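Phytase (Debaryomyces castellii, PDB 2GFI) removes phosphate groups from phytate (myo-inositol hexakisphosphate) as a 3-phytase of the histidine acid phosphatase family. Local coordinates at residues Glu62-Phe67 with Asn324-Ser329; Ile193-Ala198 with Tyr451-Ile456; Asn203-Arg208 with Val440-Asp445; Phe212-Asn217 with Ala297-Thr302. All coordinates share one frame; numbering follows the deposited sequence.

Contact 1. Residues Glu62-Phe67 with Asn324-Ser329; sequences EQVQLF and NKIWLS
Strand 62-67 runs parallel to strand 326-329, with axes 4.6 Å apart and only 3° between their directions. Four backbone hydrogen bonds join the two segments: Val64 N and Leu66 N donate to Lys325 O and Trp327 O, while Val64 O and Leu66 O accept from Trp327 N and Ser329 N. On the face that carries Val64 and Leu66, Val64 CG1, set between the backbone N and the carbonyl carbon (chi1 63°), packs against Ile326 CG1 at 3.9 Å. Leu328 brings CD2 against Leu66 CB at 4.0 Å; strand 158-163 packs on Leu328, and Leu151 and Phe152 on Ile326. The other face is more polar. Here Gln65 CG lies 3.9 Å from Trp327 CD1, its amide plane almost perpendicular to the indole, and its oxygen is bonded to Ser313. Gln63 CG comes in at the indole's edge, 3.8 Å from CD1 of Trp327. Ser329 CB sits 3.6 Å from Phe67 CD1. A water over one face of the Phe67 ring, near its rim, donates to Leu66 O at 2.8 Å and is also bonded to Ser329 OG, itself hydrogen-bonded to Tyr443 OH. Strand 374-382 flanks 62-67 on its other side, antiparallel, with a classic bulge at Glu62-Gln63 facing Lys379. Strands 59-69 and 326-331 belong to the central sheet of the histidine phosphatase fold and lead to the predicted nucleophile His70 and the predicted proton donor Asp333, respectively.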
# COMPACT_ATOMS: atom_id res chain seq x y z
N GLU A 62 -29.96 2.05 15.87
CA GLU A 62 -31.19 1.45 16.38
C GLU A 62 -31.27 -0.03 16.08
O GLU A 62 -31.75 -0.79 16.92
CB GLU A 62 -32.41 2.15 15.82
CG GLU A 62 -32.61 3.55 16.36
CD GLU A 62 -33.79 4.20 15.70
OE1 GLU A 62 -33.78 4.32 14.47
OE2 GLU A 62 -34.76 4.56 16.40
N GLN A 63 -30.80 -0.44 14.91
CA GLN A 63 -30.90 -1.83 14.47
C GLN A 63 -29.88 -2.13 13.36
O GLN A 63 -29.50 -1.25 12.60
CB GLN A 63 -32.32 -2.10 13.99
CG GLN A 63 -32.67 -3.56 13.71
CD GLN A 63 -34.04 -3.68 13.13
OE1 GLN A 63 -34.99 -3.00 13.58
NE2 GLN A 63 -34.18 -4.51 12.10
N VAL A 64 -29.46 -3.38 13.27
CA VAL A 64 -28.68 -3.83 12.13
C VAL A 64 -29.14 -5.21 11.73
O VAL A 64 -29.43 -6.04 12.58
CB VAL A 64 -27.14 -3.81 12.44
CG1 VAL A 64 -26.78 -4.80 13.58
CG2 VAL A 64 -26.31 -3.99 11.16
N GLN A 65 -29.25 -5.43 10.42
CA GLN A 65 -29.49 -6.74 9.84
C GLN A 65 -28.31 -7.07 8.95
O GLN A 65 -27.86 -6.25 8.16
CB GLN A 65 -30.80 -6.76 9.06
CG GLN A 65 -31.96 -6.01 9.75
CD GLN A 65 -33.21 -5.95 8.93
OE1 GLN A 65 -33.21 -6.39 7.80
NE2 GLN A 65 -34.29 -5.41 9.49
N LEU A 66 -27.78 -8.26 9.16
CA LEU A 66 -26.76 -8.84 8.37
C LEU A 66 -27.34 -10.03 7.58
O LEU A 66 -27.98 -10.93 8.15
CB LEU A 66 -25.62 -9.31 9.26
CG LEU A 66 -24.58 -10.17 8.53
CD1 LEU A 66 -23.87 -9.36 7.40
CD2 LEU A 66 -23.57 -10.76 9.52
N PHE A 67 -27.12 -10.00 6.28
CA PHE A 67 -27.39 -11.12 5.44
C PHE A 67 -26.09 -11.51 4.81
O PHE A 67 -25.54 -10.81 3.97
CB PHE A 67 -28.45 -10.77 4.39
CG PHE A 67 -29.76 -10.38 5.01
CD1 PHE A 67 -30.72 -11.35 5.32
CD2 PHE A 67 -30.03 -9.03 5.33
CE1 PHE A 67 -31.95 -10.99 5.90
CE2 PHE A 67 -31.25 -8.65 5.93
CZ PHE A 67 -32.21 -9.64 6.21
N ASN A 324 -34.42 -7.51 20.65
CA ASN A 324 -33.30 -7.86 19.81
C ASN A 324 -33.15 -6.90 18.65
O ASN A 324 -34.10 -6.62 17.89
CB ASN A 324 -33.34 -9.32 19.35
CG ASN A 324 -32.13 -9.68 18.50
OD1 ASN A 324 -32.25 -9.87 17.27
ND2 ASN A 324 -30.96 -9.78 19.13
N LYS A 325 -31.95 -6.36 18.55
CA LYS A 325 -31.67 -5.31 17.59
C LYS A 325 -30.66 -5.76 16.52
O LYS A 325 -30.40 -5.02 15.59
CB LYS A 325 -31.12 -4.07 18.32
CG LYS A 325 -31.87 -3.68 19.59
CD LYS A 325 -33.29 -3.24 19.24
CE LYS A 325 -33.96 -2.55 20.42
NZ LYS A 325 -35.35 -2.18 20.03
N ILE A 326 -30.09 -6.95 16.67
CA ILE A 326 -29.05 -7.44 15.78
C ILE A 326 -29.53 -8.70 15.11
O ILE A 326 -29.71 -9.74 15.77
CB ILE A 326 -27.73 -7.68 16.55
CG1 ILE A 326 -27.23 -6.38 17.15
CG2 ILE A 326 -26.66 -8.23 15.65
CD1 ILE A 326 -26.15 -6.60 18.21
N TRP A 327 -29.75 -8.60 13.81
CA TRP A 327 -30.25 -9.69 12.99
C TRP A 327 -29.09 -10.23 12.16
O TRP A 327 -28.46 -9.48 11.43
CB TRP A 327 -31.42 -9.20 12.14
CG TRP A 327 -32.45 -8.64 13.06
CD1 TRP A 327 -32.72 -7.33 13.31
CD2 TRP A 327 -33.28 -9.40 13.95
NE1 TRP A 327 -33.68 -7.22 14.28
CE2 TRP A 327 -34.05 -8.48 14.70
CE3 TRP A 327 -33.47 -10.77 14.19
CZ2 TRP A 327 -35.01 -8.88 15.67
CZ3 TRP A 327 -34.42 -11.17 15.15
CH2 TRP A 327 -35.17 -10.23 15.87
N LEU A 328 -28.81 -11.53 12.34
CA LEU A 328 -27.71 -12.22 11.72
C LEU A 328 -28.24 -13.42 10.95
O LEU A 328 -28.64 -14.43 11.54
CB LEU A 328 -26.70 -12.67 12.77
CG LEU A 328 -26.23 -11.61 13.77
CD1 LEU A 328 -25.38 -12.25 14.86
CD2 LEU A 328 -25.43 -10.49 13.06
N SER A 329 -28.21 -13.30 9.62
CA SER A 329 -28.74 -14.32 8.71
C SER A 329 -27.65 -14.72 7.74
O SER A 329 -26.99 -13.86 7.15
CB SER A 329 -29.93 -13.78 7.90
OG SER A 329 -30.96 -13.37 8.76
O HOH W 1 -30.63 -10.95 9.15

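Contact 2. Residues Ile193-Ala198 with Tyr451-Ile456; sequences IISEDA and YTASLI
Ile193 N donates to Tyr451 O at 3.0 Å, and the return bond, from Ala453 N to Ile193 O, is weak at 3.5 Å. Together they make a single bridge of Ile193 with Thr452; the end-to-end directions of the touching parts are 58° apart. Van der Waals contacts flank this bridge. CG2 of Ile193, anti to its backbone N, lies 3.5 Å from the carbonyl oxygen Ala453 O. Among the apolar contacts, the same CG2 of Ile193 meets Leu455 CD2 at 4.2 Å, and Ala453 CB points toward 193-198 and packs on Ser195 CB at 3.5 Å. On the far side of the strand Ile194 sends CG1 obliquely to Tyr451 CD1, 4.2 Å away, and Phe442 touches both side chains. In the fold, this is where the C-terminal tail of the phytase runs past the end of strand 189-194, which pairs in parallel with strand 158-163 of the central sheet. Just beyond the strand, Ser195 OG accepts from Asp197 N at 2.9 Å, an ST turn that bends the chain as it leaves the sheet. The polar ends look to partners outside the two segments. Tyr451 OH bonds to Asp445. Glu196 OE2 bonds to Ser163, while its OE1 lies 3.9 Å from Ile456 CD1. Backbone bonds tie Ile456 to Asn164 and Gly166, keeping the tail against the start of helix 166-180.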
# COMPACT_ATOMS: atom_id res chain seq x y z
N ILE A 193 -31.52 -22.95 12.72
CA ILE A 193 -31.13 -23.55 11.48
C ILE A 193 -32.41 -23.74 10.73
O ILE A 193 -33.25 -24.53 11.12
CB ILE A 193 -30.46 -24.90 11.72
CG1 ILE A 193 -29.39 -24.81 12.81
CG2 ILE A 193 -29.87 -25.46 10.41
CD1 ILE A 193 -28.78 -26.17 13.14
N ILE A 194 -32.54 -23.03 9.62
CA ILE A 194 -33.75 -22.97 8.85
C ILE A 194 -33.50 -23.82 7.63
O ILE A 194 -32.58 -23.55 6.82
CB ILE A 194 -34.02 -21.50 8.50
CG1 ILE A 194 -34.25 -20.71 9.79
CG2 ILE A 194 -35.22 -21.34 7.61
CD1 ILE A 194 -33.55 -19.42 9.72
N SER A 195 -34.32 -24.85 7.51
CA SER A 195 -34.11 -25.86 6.53
C SER A 195 -34.22 -25.27 5.12
O SER A 195 -34.99 -24.32 4.85
CB SER A 195 -35.10 -27.01 6.76
OG SER A 195 -35.20 -27.85 5.60
N GLU A 196 -33.45 -25.85 4.22
CA GLU A 196 -33.53 -25.49 2.81
C GLU A 196 -34.61 -26.29 2.05
O GLU A 196 -34.84 -26.07 0.85
CB GLU A 196 -32.17 -25.64 2.14
CG GLU A 196 -31.13 -24.70 2.71
CD GLU A 196 -29.84 -24.73 1.93
OE1 GLU A 196 -29.80 -25.37 0.86
OE2 GLU A 196 -28.87 -24.10 2.39
N ASP A 197 -35.26 -27.20 2.76
CA ASP A 197 -36.42 -27.91 2.23
C ASP A 197 -37.42 -26.94 1.62
O ASP A 197 -37.77 -25.90 2.20
CB ASP A 197 -37.09 -28.77 3.31
CG ASP A 197 -36.25 -29.98 3.72
OD1 ASP A 197 -35.26 -30.29 3.00
OD2 ASP A 197 -36.48 -30.67 4.75
N ALA A 198 -37.86 -27.31 0.42
CA ALA A 198 -38.92 -26.63 -0.28
C ALA A 198 -40.20 -26.50 0.54
O ALA A 198 -40.98 -25.56 0.31
CB ALA A 198 -39.19 -27.35 -1.59
N TYR A 451 -36.26 -24.41 15.17
CA TYR A 451 -35.57 -24.44 13.88
C TYR A 451 -34.27 -25.19 14.03
O TYR A 451 -33.27 -24.63 14.45
CB TYR A 451 -35.34 -23.05 13.33
CG TYR A 451 -36.61 -22.37 12.93
CD1 TYR A 451 -37.29 -22.75 11.76
CD2 TYR A 451 -37.16 -21.38 13.73
CE1 TYR A 451 -38.47 -22.13 11.39
CE2 TYR A 451 -38.33 -20.77 13.37
CZ TYR A 451 -38.98 -21.13 12.21
OH TYR A 451 -40.16 -20.48 11.87
N THR A 452 -34.30 -26.48 13.71
CA THR A 452 -33.15 -27.30 13.98
C THR A 452 -32.79 -28.34 12.91
O THR A 452 -32.29 -29.42 13.22
CB THR A 452 -33.26 -27.93 15.37
OG1 THR A 452 -31.98 -28.50 15.71
CG2 THR A 452 -34.26 -29.13 15.38
N ALA A 453 -33.00 -27.98 11.65
CA ALA A 453 -32.70 -28.88 10.54
C ALA A 453 -31.30 -29.45 10.65
O ALA A 453 -30.39 -28.79 11.17
CB ALA A 453 -32.86 -28.19 9.24
N SER A 454 -31.13 -30.66 10.15
CA SER A 454 -29.84 -31.30 10.15
C SER A 454 -29.00 -30.78 8.97
O SER A 454 -29.53 -30.45 7.91
CB SER A 454 -30.04 -32.83 10.07
OG SER A 454 -30.08 -33.25 8.72
N LEU A 455 -27.68 -30.70 9.16
CA LEU A 455 -26.80 -30.09 8.16
C LEU A 455 -26.67 -30.92 6.90
O LEU A 455 -26.46 -32.14 6.97
CB LEU A 455 -25.41 -29.79 8.75
CG LEU A 455 -25.46 -28.86 9.99
CD1 LEU A 455 -24.08 -28.60 10.55
CD2 LEU A 455 -26.27 -27.54 9.77
N ILE A 456 -26.79 -30.26 5.75
CA ILE A 456 -26.44 -30.89 4.47
C ILE A 456 -25.10 -30.42 3.86
O ILE A 456 -24.65 -29.28 4.03
CB ILE A 456 -27.57 -30.72 3.45
CG1 ILE A 456 -27.83 -29.20 3.21
CG2 ILE A 456 -28.82 -31.55 3.91
CD1 ILE A 456 -28.94 -28.89 2.28

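Contact 3. Residues Asn203-Arg208 with Val440-Asp445; sequences NSLTPR and VTFYWD
OD1 of Asn203 is gripped by two successive backbone N-H groups, those of Thr441 and Phe442, each 2.9 Å from it. The Thr441 bond is nearly straight, 168° at the hydrogen, with its donor above the amide plane; the Phe442 bond is more bent and lies closer to that plane. In this way the loop after strand 189-194, a strand of the histidine phosphatase fold's central sheet, is joined to the C-terminal part of the chain where it enters the short, weakly bonded helix at about 442-445. Asn203 ND2 bonds to Tyr451 OH. An alanine here would probably leave Thr441 N and Phe442 N without this shared acceptor, and Tyr451 OH without one of its partners. CG of Phe442 stands between its backbone N and carbonyl carbon (chi1 64°), and the ring's edge faces the loop: Phe442 CD2 lies 3.1 Å from Asn203 OD1, and its CE2 lies 3.5 Å from Ser204 O. An ST turn, Ser204 OG accepting from Thr206 N, shapes the loop around Leu205. That side chain crosses Phe442 at about a right angle, Leu205 CD2 reaching Phe442 CZ at 3.5 Å. Phe442 CE1 in turn stands over the centre of the Tyr443 ring, and Tyr443 OH, bonded to Ser329, lies 3.7 Å from Leu205 CD2.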
# COMPACT_ATOMS: atom_id res chain seq x y z
N ASN A 203 -40.90 -19.26 4.53
CA ASN A 203 -40.33 -19.19 5.87
C ASN A 203 -38.96 -19.84 5.87
O ASN A 203 -38.77 -20.92 6.43
CB ASN A 203 -41.24 -19.82 6.91
CG ASN A 203 -40.70 -19.63 8.29
OD1 ASN A 203 -40.21 -18.54 8.62
ND2 ASN A 203 -40.71 -20.68 9.09
N SER A 204 -38.02 -19.16 5.24
CA SER A 204 -36.82 -19.80 4.69
C SER A 204 -35.77 -18.72 4.46
O SER A 204 -36.11 -17.58 4.14
CB SER A 204 -37.16 -20.41 3.34
OG SER A 204 -36.08 -21.13 2.81
N LEU A 205 -34.51 -19.08 4.65
CA LEU A 205 -33.39 -18.24 4.20
C LEU A 205 -33.04 -18.58 2.76
O LEU A 205 -32.22 -17.92 2.14
CB LEU A 205 -32.19 -18.40 5.13
CG LEU A 205 -32.31 -17.60 6.42
CD1 LEU A 205 -31.23 -17.98 7.38
CD2 LEU A 205 -32.38 -16.05 6.17
N THR A 206 -33.69 -19.61 2.23
CA THR A 206 -33.54 -20.01 0.83
C THR A 206 -34.93 -20.16 0.19
O THR A 206 -35.27 -21.24 -0.25
CB THR A 206 -32.76 -21.37 0.71
OG1 THR A 206 -33.42 -22.39 1.48
CG2 THR A 206 -31.37 -21.28 1.33
N PRO A 207 -35.73 -19.09 0.14
CA PRO A 207 -37.11 -19.18 -0.36
C PRO A 207 -37.22 -19.63 -1.82
O PRO A 207 -38.30 -20.10 -2.25
CB PRO A 207 -37.64 -17.76 -0.20
CG PRO A 207 -36.40 -16.90 -0.17
CD PRO A 207 -35.38 -17.71 0.57
N ARG A 208 -36.14 -19.53 -2.59
CA ARG A 208 -36.19 -20.04 -3.95
C ARG A 208 -36.45 -21.56 -3.97
O ARG A 208 -36.94 -22.07 -4.97
CB ARG A 208 -34.88 -19.75 -4.69
CG ARG A 208 -33.72 -20.57 -4.19
CD ARG A 208 -32.40 -20.03 -4.55
NE ARG A 208 -31.43 -20.33 -3.50
CZ ARG A 208 -30.58 -21.35 -3.55
NH1 ARG A 208 -30.57 -22.14 -4.62
NH2 ARG A 208 -29.74 -21.55 -2.53
N VAL A 440 -42.14 -15.09 5.95
CA VAL A 440 -41.13 -15.36 6.96
C VAL A 440 -41.76 -15.10 8.32
O VAL A 440 -42.39 -14.04 8.54
CB VAL A 440 -39.85 -14.45 6.79
CG1 VAL A 440 -38.95 -14.45 8.07
CG2 VAL A 440 -39.06 -14.82 5.55
N THR A 441 -41.58 -16.06 9.21
CA THR A 441 -41.91 -15.91 10.61
C THR A 441 -40.74 -16.27 11.50
O THR A 441 -40.79 -16.00 12.70
CB THR A 441 -43.17 -16.77 11.01
OG1 THR A 441 -42.91 -18.17 10.81
CG2 THR A 441 -44.39 -16.45 10.08
N PHE A 442 -39.69 -16.89 10.94
CA PHE A 442 -38.62 -17.44 11.79
C PHE A 442 -37.92 -16.38 12.66
O PHE A 442 -37.43 -16.72 13.72
CB PHE A 442 -37.62 -18.34 11.00
CG PHE A 442 -36.83 -17.62 9.93
CD1 PHE A 442 -35.76 -16.79 10.28
CD2 PHE A 442 -37.18 -17.75 8.59
CE1 PHE A 442 -35.05 -16.11 9.29
CE2 PHE A 442 -36.48 -17.06 7.58
CZ PHE A 442 -35.40 -16.23 7.95
N TYR A 443 -37.88 -15.11 12.24
CA TYR A 443 -37.27 -14.06 13.10
C TYR A 443 -38.09 -13.80 14.38
O TYR A 443 -37.55 -13.30 15.38
CB TYR A 443 -37.01 -12.72 12.37
CG TYR A 443 -36.06 -12.78 11.18
CD1 TYR A 443 -34.70 -13.06 11.36
CD2 TYR A 443 -36.52 -12.55 9.88
CE1 TYR A 443 -33.84 -13.11 10.28
CE2 TYR A 443 -35.65 -12.62 8.79
CZ TYR A 443 -34.32 -12.90 9.00
OH TYR A 443 -33.46 -12.98 7.94
N TRP A 444 -39.38 -14.15 14.35
CA TRP A 444 -40.27 -13.92 15.48
C TRP A 444 -40.69 -15.17 16.26
O TRP A 444 -40.86 -15.14 17.48
CB TRP A 444 -41.49 -13.11 15.02
CG TRP A 444 -41.06 -11.85 14.38
CD1 TRP A 444 -40.72 -10.67 15.00
CD2 TRP A 444 -40.87 -11.63 12.98
NE1 TRP A 444 -40.34 -9.73 14.07
CE2 TRP A 444 -40.43 -10.29 12.82
CE3 TRP A 444 -41.05 -12.42 11.84
CZ2 TRP A 444 -40.14 -9.74 11.56
CZ3 TRP A 444 -40.77 -11.87 10.61
CH2 TRP A 444 -40.32 -10.54 10.48
N ASP A 445 -40.85 -16.29 15.57
CA ASP A 445 -41.37 -17.47 16.23
C ASP A 445 -40.30 -18.50 16.53
O ASP A 445 -40.62 -19.65 16.81
CB ASP A 445 -42.48 -18.10 15.38
CG ASP A 445 -41.97 -18.66 14.05
OD1 ASP A 445 -40.73 -18.82 13.85
OD2 ASP A 445 -42.77 -18.99 13.15

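Contact 4. Residues Phe212-Asn217 with Ala297-Thr302; sequences FNYNEN and AGNNMT
Asn299 ND2 donates to Asn215 O over a short 2.6 Å, the one direct hydrogen bond between the two loops. It is bent, 134° at the hydrogen; the acceptor lies close to the Asn299 amide plane, while the donor stands above the carbonyl plane of Asn215. Asn299 CG stands anti to its backbone N (chi1 -171°), which carries the amide toward residues 214-216. Beside it the Tyr214 ring turns its edge to the partner loop. CD1 of Tyr214 meets Asn299 OD1 at 3.6 Å and Met301 CB at 3.7 Å, and CE1 packs obliquely on Thr302 CG2. Two waters also bridge the loops. One accepts from Asn215 N and donates to Asn299 OD1 at 2.7 Å; the other accepts from ND2 of Asn299 and probably donates to Glu216 O. Further out, Asn299 OD1 takes the N-H of Met301 at 3.0 Å on a lone pair, a capping bond at the type I turn that leads into helix 302-318. An Asx turn, Asn215 OD1 with Asn217 N, shapes the opposite loop, and Tyr214 OH is tied to Ser294 O. A leucine in place of Asn299 would probably leave Met301 N without its side-chain acceptor and Asn215 O without its side-chain donor. Because one amide uses both its ends, OD1 for the helix start and ND2 for the neighbouring loop, the geometry of the turn and the position of residues 214-216 are likely to depend on each other.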
# COMPACT_ATOMS: atom_id res chain seq x y z
N PHE A 212 -41.78 -23.18 -6.79
CA PHE A 212 -41.86 -24.24 -7.80
C PHE A 212 -41.85 -23.71 -9.21
O PHE A 212 -41.33 -24.37 -10.10
CB PHE A 212 -43.05 -25.19 -7.55
CG PHE A 212 -42.99 -25.85 -6.18
CD1 PHE A 212 -41.80 -26.46 -5.75
CD2 PHE A 212 -44.07 -25.83 -5.32
CE1 PHE A 212 -41.71 -27.04 -4.50
CE2 PHE A 212 -43.99 -26.43 -4.05
CZ PHE A 212 -42.81 -27.02 -3.65
N ASN A 213 -42.39 -22.51 -9.42
CA ASN A 213 -42.40 -21.88 -10.75
C ASN A 213 -41.13 -21.14 -11.13
O ASN A 213 -41.02 -20.62 -12.24
CB ASN A 213 -43.62 -20.98 -10.91
CG ASN A 213 -44.92 -21.74 -10.69
OD1 ASN A 213 -44.97 -22.96 -10.89
ND2 ASN A 213 -45.97 -21.05 -10.26
N TYR A 214 -40.18 -21.11 -10.22
CA TYR A 214 -38.91 -20.45 -10.46
C TYR A 214 -38.02 -21.40 -11.24
O TYR A 214 -37.70 -22.49 -10.78
CB TYR A 214 -38.26 -20.00 -9.15
CG TYR A 214 -36.82 -19.59 -9.27
CD1 TYR A 214 -36.43 -18.54 -10.11
CD2 TYR A 214 -35.82 -20.25 -8.53
CE1 TYR A 214 -35.07 -18.16 -10.22
CE2 TYR A 214 -34.47 -19.89 -8.62
CZ TYR A 214 -34.11 -18.84 -9.47
OH TYR A 214 -32.79 -18.47 -9.57
N ASN A 215 -37.65 -20.99 -12.44
CA ASN A 215 -36.71 -21.76 -13.21
C ASN A 215 -35.41 -20.96 -13.36
O ASN A 215 -35.35 -20.01 -14.15
CB ASN A 215 -37.33 -22.14 -14.56
CG ASN A 215 -36.42 -22.98 -15.40
OD1 ASN A 215 -35.45 -23.58 -14.91
ND2 ASN A 215 -36.71 -23.04 -16.69
N GLU A 216 -34.38 -21.33 -12.58
CA GLU A 216 -33.10 -20.62 -12.64
C GLU A 216 -32.49 -20.71 -14.02
O GLU A 216 -31.73 -19.83 -14.43
CB GLU A 216 -32.11 -21.10 -11.57
CG GLU A 216 -31.76 -22.58 -11.61
CD GLU A 216 -30.61 -22.92 -10.68
OE1 GLU A 216 -30.45 -22.21 -9.63
OE2 GLU A 216 -29.86 -23.89 -10.98
N ASN A 217 -32.83 -21.77 -14.74
CA ASN A 217 -32.29 -21.95 -16.08
C ASN A 217 -33.16 -21.45 -17.21
O ASN A 217 -32.87 -21.69 -18.37
CB ASN A 217 -31.88 -23.40 -16.29
CG ASN A 217 -30.80 -23.82 -15.33
OD1 ASN A 217 -30.97 -24.75 -14.54
ND2 ASN A 217 -29.67 -23.10 -15.36
N ALA A 297 -32.87 -9.80 -11.75
CA ALA A 297 -34.03 -9.26 -12.44
C ALA A 297 -34.20 -9.77 -13.88
O ALA A 297 -35.24 -9.54 -14.50
CB ALA A 297 -34.00 -7.72 -12.40
N GLY A 298 -33.19 -10.45 -14.40
CA GLY A 298 -33.30 -11.12 -15.70
C GLY A 298 -34.34 -12.22 -15.63
O GLY A 298 -34.98 -12.54 -16.61
N ASN A 299 -34.51 -12.81 -14.46
CA ASN A 299 -35.47 -13.88 -14.26
C ASN A 299 -36.72 -13.31 -13.57
O ASN A 299 -36.62 -12.75 -12.46
CB ASN A 299 -34.85 -15.01 -13.44
CG ASN A 299 -35.73 -16.26 -13.39
OD1 ASN A 299 -36.83 -16.23 -12.84
ND2 ASN A 299 -35.24 -17.37 -13.95
N ASN A 300 -37.87 -13.47 -14.24
CA ASN A 300 -39.13 -12.89 -13.77
C ASN A 300 -39.57 -13.35 -12.37
O ASN A 300 -40.37 -12.68 -11.71
CB ASN A 300 -40.27 -13.04 -14.83
CG ASN A 300 -40.61 -14.52 -15.22
OD1 ASN A 300 -40.18 -15.49 -14.57
ND2 ASN A 300 -41.42 -14.68 -16.30
N MET A 301 -39.01 -14.46 -11.90
CA MET A 301 -39.46 -15.02 -10.63
C MET A 301 -38.74 -14.52 -9.41
O MET A 301 -39.22 -14.70 -8.30
CB MET A 301 -39.45 -16.56 -10.68
CG MET A 301 -40.63 -17.15 -11.44
SD MET A 301 -42.24 -16.52 -10.85
CE MET A 301 -42.28 -17.27 -9.23
N THR A 302 -37.60 -13.86 -9.58
CA THR A 302 -36.74 -13.51 -8.44
C THR A 302 -37.27 -12.36 -7.61
O THR A 302 -37.02 -12.31 -6.40
CB THR A 302 -35.31 -13.21 -8.89
OG1 THR A 302 -35.33 -12.09 -9.79
CG2 THR A 302 -34.71 -14.41 -9.65
O HOH W 2 -38.32 -18.36 -13.43
O HOH W 3 -33.24 -17.95 -15.50

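Contact 3 is the hub. Toward contact 1, Phe67 CE1 packs on Tyr443 OH at 3.2 Å, and Ser329 CB packs on Leu205 CD2. Toward contact 2, Glu196 CA lies 3.4 Å from Thr206 OG1, and the Tyr451 ring packs on Phe442 CB. Contact 4 meets the others only lightly: Arg208 CB of contact 3 touches Tyr214 CE2 at 4.0 Å, and Ala198 CB of contact 2 touches Phe212 CE1 at 3.9 Å, close to an attached glycan. Contacts 1 and 2 reach the same sheet without touching. The predicted catalytic residues lie nearby: the Glu196 side chain is about 8 Å from that of His70, and the Glu216 side chain about 9 Å from that of Asp333.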